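MUTM (fpg) protein (Thermus thermophilus, PDB 1EE8) belongs to the MutM (Fpg) family of DNA repair proteins, combining a sheet-rich N-terminal domain, a helix-two-turn-helix (H2TH) domain and a zinc finger. Local coordinates at residues G110-R113 and E114-L117; P145-A148 and L149-Q153. One frame throughout, in Å; residues are numbered along the deposited sequence.

Contact 1. Residues G110-R113 and E114-L117; sequences GDYR and EIPL
Y112 and I115 meet across a tight turn through the backbone and Y112 CB, while the ring and OH lead away. The tyrosine CB lies 3.6 Å from I115 O, and the CB of I115, 4.4 Å from Y112 CB, adds a loose apolar contact. From there CG swings beside the backbone N, anti to the carbonyl carbon (chi1 -57°), carrying the ring back over the approach to the turn. One ring face receives the carbonyl O of G110, 3.5 Å above the plane and displaced toward the rim; the same oxygen takes a weak bond from Y112 N across the inverse gamma turn centred on D111. At the tip, OH is hydrogen-bonded to E63 OE1, which also accepts from G110 N, while the side chain touches L55, L118 and L119. I115 turns into the same side of the protein, against F53 and F105. R113 faces another way: NE meets D111 OD1 at 2.7 Å on the syn side of the carboxylate, 23° out of its plane, and NH1 reaches D111 OD2 at 3.2 Å within the guanidinium plane but from above the carboxylate, a side-on, two-nitrogen salt bridge between residues two apart. I115 N donates to Y112 O at 2.6 Å, although that oxygen is less surely placed. The backbone is a type I beta turn, Y112 to I115, in the loop joining strand 103-108 to helix 117-120.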
ATOM      1  N   GLY A 110       4.984  11.457  -6.522  1.00 32.18           N
ATOM      2  CA  GLY A 110       6.257  12.148  -6.422  1.00 32.32           C
ATOM      3  C   GLY A 110       7.373  11.402  -5.709  1.00 32.82           C
ATOM      4  O   GLY A 110       8.552  11.697  -5.933  1.00 32.96           O
ATOM      5  N   ASP A 111       7.021  10.438  -4.858  1.00 32.20           N
ATOM      6  CA  ASP A 111       8.028   9.684  -4.108  1.00 32.19           C
ATOM      7  C   ASP A 111       8.761   8.687  -4.994  1.00 31.77           C
ATOM      8  O   ASP A 111       8.390   7.515  -5.082  1.00 30.65           O
ATOM      9  CB  ASP A 111       7.380   8.964  -2.921  1.00 33.08           C
ATOM     10  CG  ASP A 111       8.370   8.112  -2.138  1.00 34.70           C
ATOM     11  OD1 ASP A 111       9.568   8.471  -2.089  1.00 34.18           O
ATOM     12  OD2 ASP A 111       7.947   7.088  -1.556  1.00 35.69           O
ATOM     13  N   TYR A 112       9.823   9.160  -5.635  1.00 30.27           N
ATOM     14  CA  TYR A 112      10.597   8.323  -6.536  1.00 30.15           C
ATOM     15  C   TYR A 112      11.900   7.804  -5.940  1.00 32.02           C
ATOM     16  O   TYR A 112      12.810   7.408  -6.673  1.00 32.32           O
ATOM     17  CB  TYR A 112      10.861   9.101  -7.824  1.00 28.81           C
ATOM     18  CG  TYR A 112       9.590   9.575  -8.503  1.00 26.07           C
ATOM     19  CD1 TYR A 112       9.577  10.739  -9.264  1.00 26.32           C
ATOM     20  CD2 TYR A 112       8.400   8.857  -8.384  1.00 25.42           C
ATOM     21  CE1 TYR A 112       8.413  11.182  -9.894  1.00 26.12           C
ATOM     22  CE2 TYR A 112       7.229   9.292  -9.011  1.00 25.12           C
ATOM     23  CZ  TYR A 112       7.248  10.453  -9.764  1.00 25.24           C
ATOM     24  OH  TYR A 112       6.104  10.883 -10.393  1.00 27.21           O
ATOM     25  N   ARG A 113      11.978   7.788  -4.612  1.00 33.48           N
ATOM     26  CA  ARG A 113      13.168   7.302  -3.915  1.00 35.69           C
ATOM     27  C   ARG A 113      13.559   5.905  -4.385  1.00 36.12           C
ATOM     28  O   ARG A 113      14.721   5.512  -4.295  1.00 36.04           O
ATOM     29  CB  ARG A 113      12.930   7.274  -2.402  1.00 36.58           C
ATOM     30  CG  ARG A 113      12.933   8.638  -1.730  1.00 39.02           C
ATOM     31  CD  ARG A 113      12.610   8.509  -0.248  1.00 40.29           C
ATOM     32  NE  ARG A 113      11.273   7.964  -0.030  1.00 41.41           N
ATOM     33  CZ  ARG A 113      10.802   7.578   1.152  1.00 42.55           C
ATOM     34  NH1 ARG A 113       9.571   7.096   1.247  1.00 42.22           N
ATOM     35  NH2 ARG A 113      11.560   7.669   2.239  1.00 42.85           N
ATOM     36  N   GLU A 114      12.581   5.155  -4.880  1.00 37.35           N
ATOM     37  CA  GLU A 114      12.824   3.803  -5.366  1.00 38.66           C
ATOM     38  C   GLU A 114      13.084   3.802  -6.865  1.00 37.67           C
ATOM     39  O   GLU A 114      13.574   2.818  -7.416  1.00 38.50           O
ATOM     40  CB  GLU A 114      11.624   2.909  -5.054  1.00 41.21           C
ATOM     41  CG  GLU A 114      11.487   2.545  -3.583  1.00 43.97           C
ATOM     42  CD  GLU A 114      10.142   1.923  -3.254  1.00 46.01           C
ATOM     43  OE1 GLU A 114      10.024   1.308  -2.173  1.00 47.29           O
ATOM     44  OE2 GLU A 114       9.200   2.057  -4.069  1.00 46.35           O
ATOM     45  N   ILE A 115      12.761   4.916  -7.513  1.00 36.83           N
ATOM     46  CA  ILE A 115      12.939   5.069  -8.954  1.00 35.71           C
ATOM     47  C   ILE A 115      13.696   6.379  -9.203  1.00 35.91           C
ATOM     48  O   ILE A 115      13.186   7.296  -9.847  1.00 35.44           O
ATOM     49  CB  ILE A 115      11.567   5.141  -9.654  1.00 35.13           C
ATOM     50  CG1 ILE A 115      10.567   4.246  -8.916  1.00 34.75           C
ATOM     51  CG2 ILE A 115      11.690   4.667 -11.097  1.00 35.43           C
ATOM     52  CD1 ILE A 115       9.123   4.523  -9.262  1.00 33.97           C
ATOM     53  N   PRO A 116      14.930   6.480  -8.690  1.00 36.37           N
ATOM     54  CA  PRO A 116      15.745   7.689  -8.858  1.00 36.53           C
ATOM     55  C   PRO A 116      15.977   8.168 -10.292  1.00 36.27           C
ATOM     56  O   PRO A 116      16.084   9.370 -10.531  1.00 36.85           O
ATOM     57  CB  PRO A 116      17.041   7.340  -8.122  1.00 36.38           C
ATOM     58  CG  PRO A 116      17.099   5.851  -8.216  1.00 36.64           C
ATOM     59  CD  PRO A 116      15.679   5.443  -7.957  1.00 35.78           C
ATOM     60  N   LEU A 117      16.053   7.244 -11.244  1.00 36.55           N
ATOM     61  CA  LEU A 117      16.257   7.631 -12.639  1.00 36.54           C
ATOM     62  C   LEU A 117      15.171   8.625 -13.026  1.00 37.31           C
ATOM     63  O   LEU A 117      15.409   9.590 -13.752  1.00 37.59           O
ATOM     64  CB  LEU A 117      16.179   6.410 -13.562  1.00 35.66           C
ATOM     65  CG  LEU A 117      16.186   6.721 -15.068  1.00 35.18           C
ATOM     66  CD1 LEU A 117      17.460   7.469 -15.432  1.00 33.54           C
ATOM     67  CD2 LEU A 117      16.077   5.431 -15.874  1.00 34.00           C
TER

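Contact 2. Residues P145-A148 and L149-Q153; sequences PLKA and LLLDQ
K147 and L151 meet one turn apart on helix 146-152, which by its sequence and position is probably the first helix of the H2TH motif of Fpg proteins. Their side chains pass at a slant, K147 CE lying 4.1 Å from L151 CD2, while L151 CD1 rests 3.6 Å from the carbonyl O of K147. That oxygen accepts two weak bonds, from L150 N at 2.9 Å and L151 N at 3.0 Å; the carbonyls of L146 and A148 are shared in the same way, so the short helix is held by paired i+3 and i+4 bonds, none of them strong. L150 CG, beside its own backbone N, lies 3.6 Å from L146 O. Beyond this backbone layer, L146 and L150 pack on L168 and L190, and L149 reaches L139, which seats the helix among 132-140, 161-170 and 184-203. P145 stands at the N-cap. K147 runs fully extended, its CG anti to the backbone N (chi1 -176°), and at its end NZ has three partners: a salt bridge to D165 OD1 and a hydrogen bond to N161 OD1, both on helix 161-170, and a hydrogen bond to T255 OG1 on strand 254-257.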
ATOM      1  N   PRO A 145      31.750   8.408 -26.201  1.00 35.60           N
ATOM      2  CA  PRO A 145      31.168   8.343 -27.547  1.00 34.94           C
ATOM      3  C   PRO A 145      29.808   9.027 -27.635  1.00 34.04           C
ATOM      4  O   PRO A 145      28.967   8.895 -26.743  1.00 33.50           O
ATOM      5  CB  PRO A 145      31.074   6.842 -27.813  1.00 35.40           C
ATOM      6  CG  PRO A 145      32.210   6.284 -26.996  1.00 36.07           C
ATOM      7  CD  PRO A 145      32.087   7.060 -25.713  1.00 35.85           C
ATOM      8  N   LEU A 146      29.601   9.745 -28.731  1.00 33.34           N
ATOM      9  CA  LEU A 146      28.360  10.466 -28.972  1.00 32.97           C
ATOM     10  C   LEU A 146      27.109   9.661 -28.626  1.00 32.79           C
ATOM     11  O   LEU A 146      26.229  10.145 -27.908  1.00 32.69           O
ATOM     12  CB  LEU A 146      28.298  10.900 -30.435  1.00 32.55           C
ATOM     13  CG  LEU A 146      27.172  11.855 -30.816  1.00 33.11           C
ATOM     14  CD1 LEU A 146      27.171  13.068 -29.888  1.00 32.19           C
ATOM     15  CD2 LEU A 146      27.359  12.278 -32.266  1.00 33.93           C
ATOM     16  N   LYS A 147      27.025   8.433 -29.129  1.00 32.00           N
ATOM     17  CA  LYS A 147      25.854   7.616 -28.864  1.00 32.29           C
ATOM     18  C   LYS A 147      25.606   7.372 -27.374  1.00 32.62           C
ATOM     19  O   LYS A 147      24.458   7.353 -26.939  1.00 31.75           O
ATOM     20  CB  LYS A 147      25.940   6.273 -29.594  1.00 31.59           C
ATOM     21  CG  LYS A 147      24.677   5.447 -29.394  1.00 30.45           C
ATOM     22  CD  LYS A 147      24.716   4.098 -30.075  1.00 30.54           C
ATOM     23  CE  LYS A 147      23.430   3.336 -29.776  1.00 29.24           C
ATOM     24  NZ  LYS A 147      23.390   2.022 -30.453  1.00 28.77           N
ATOM     25  N   ALA A 148      26.672   7.178 -26.603  1.00 33.26           N
ATOM     26  CA  ALA A 148      26.532   6.957 -25.162  1.00 34.43           C
ATOM     27  C   ALA A 148      25.848   8.160 -24.515  1.00 34.93           C
ATOM     28  O   ALA A 148      25.092   8.021 -23.555  1.00 35.97           O
ATOM     29  CB  ALA A 148      27.900   6.730 -24.522  1.00 34.85           C
ATOM     30  N   LEU A 149      26.111   9.349 -25.036  1.00 35.57           N
ATOM     31  CA  LEU A 149      25.477  10.531 -24.478  1.00 36.23           C
ATOM     32  C   LEU A 149      24.013  10.604 -24.888  1.00 36.20           C
ATOM     33  O   LEU A 149      23.204  11.248 -24.223  1.00 36.15           O
ATOM     34  CB  LEU A 149      26.215  11.797 -24.913  1.00 36.63           C
ATOM     35  CG  LEU A 149      26.916  12.506 -23.750  1.00 36.32           C
ATOM     36  CD1 LEU A 149      27.862  11.551 -23.053  1.00 36.77           C
ATOM     37  CD2 LEU A 149      27.665  13.711 -24.273  1.00 37.89           C
ATOM     38  N   LEU A 150      23.665   9.946 -25.985  1.00 36.53           N
ATOM     39  CA  LEU A 150      22.280   9.953 -26.430  1.00 37.58           C
ATOM     40  C   LEU A 150      21.477   8.970 -25.590  1.00 38.31           C
ATOM     41  O   LEU A 150      20.264   9.111 -25.446  1.00 38.68           O
ATOM     42  CB  LEU A 150      22.180   9.563 -27.906  1.00 37.01           C
ATOM     43  CG  LEU A 150      22.780  10.550 -28.908  1.00 37.11           C
ATOM     44  CD1 LEU A 150      22.422  10.120 -30.322  1.00 35.40           C
ATOM     45  CD2 LEU A 150      22.239  11.944 -28.627  1.00 36.86           C
ATOM     46  N   LEU A 151      22.171   7.981 -25.033  1.00 38.86           N
ATOM     47  CA  LEU A 151      21.546   6.956 -24.213  1.00 39.97           C
ATOM     48  C   LEU A 151      21.513   7.281 -22.729  1.00 41.60           C
ATOM     49  O   LEU A 151      20.766   6.657 -21.979  1.00 40.66           O
ATOM     50  CB  LEU A 151      22.266   5.625 -24.414  1.00 39.93           C
ATOM     51  CG  LEU A 151      21.735   4.673 -25.488  1.00 39.75           C
ATOM     52  CD1 LEU A 151      21.366   5.427 -26.758  1.00 40.13           C
ATOM     53  CD2 LEU A 151      22.797   3.624 -25.761  1.00 39.63           C
ATOM     54  N   ASP A 152      22.321   8.248 -22.303  1.00 43.55           N
ATOM     55  CA  ASP A 152      22.370   8.616 -20.892  1.00 45.19           C
ATOM     56  C   ASP A 152      20.982   8.908 -20.348  1.00 44.69           C
ATOM     57  O   ASP A 152      20.598   8.386 -19.301  1.00 45.07           O
ATOM     58  CB  ASP A 152      23.273   9.836 -20.676  1.00 47.53           C
ATOM     59  CG  ASP A 152      24.430   9.541 -19.731  1.00 50.49           C
ATOM     60  OD1 ASP A 152      25.111  10.499 -19.299  1.00 51.41           O
ATOM     61  OD2 ASP A 152      24.661   8.345 -19.427  1.00 50.84           O
ATOM     62  N   GLN A 153      20.244   9.744 -21.071  1.00 44.28           N
ATOM     63  CA  GLN A 153      18.885  10.138 -20.713  1.00 43.54           C
ATOM     64  C   GLN A 153      18.825  11.301 -19.736  1.00 43.01           C
ATOM     65  O   GLN A 153      17.748  11.738 -19.330  1.00 42.52           O
ATOM     66  CB  GLN A 153      18.089   8.939 -20.187  1.00 44.09           C
ATOM     67  CG  GLN A 153      17.785   7.924 -21.285  1.00 43.60           C
ATOM     68  CD  GLN A 153      16.538   7.121 -21.011  1.00 43.73           C
ATOM     69  OE1 GLN A 153      15.495   7.675 -20.667  1.00 42.22           O
ATOM     70  NE2 GLN A 153      16.632   5.806 -21.181  1.00 45.63           N
TER

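The two show how contacts between near neighbours in sequence take on the chemistry of their surroundings. Contact 1 is a surface loop, about 18 Å from the chain centre, seated on strands 53-58 and 103-108 and helix 117-120; its ion pair is made within the loop. Contact 2 is partly buried and belongs to a bundle of helices, so leucines dominate and its buried lysine finds charge and polar partners in other elements. Contact 1 and contact 2 have centres about 22 Å apart; their nearest atoms, about 5 Å apart, do not touch. The C-terminal end of 145-153 comes closest to contact 1: Q153 touches K52, beside strand 53-58, and bonds through its backbone to G122.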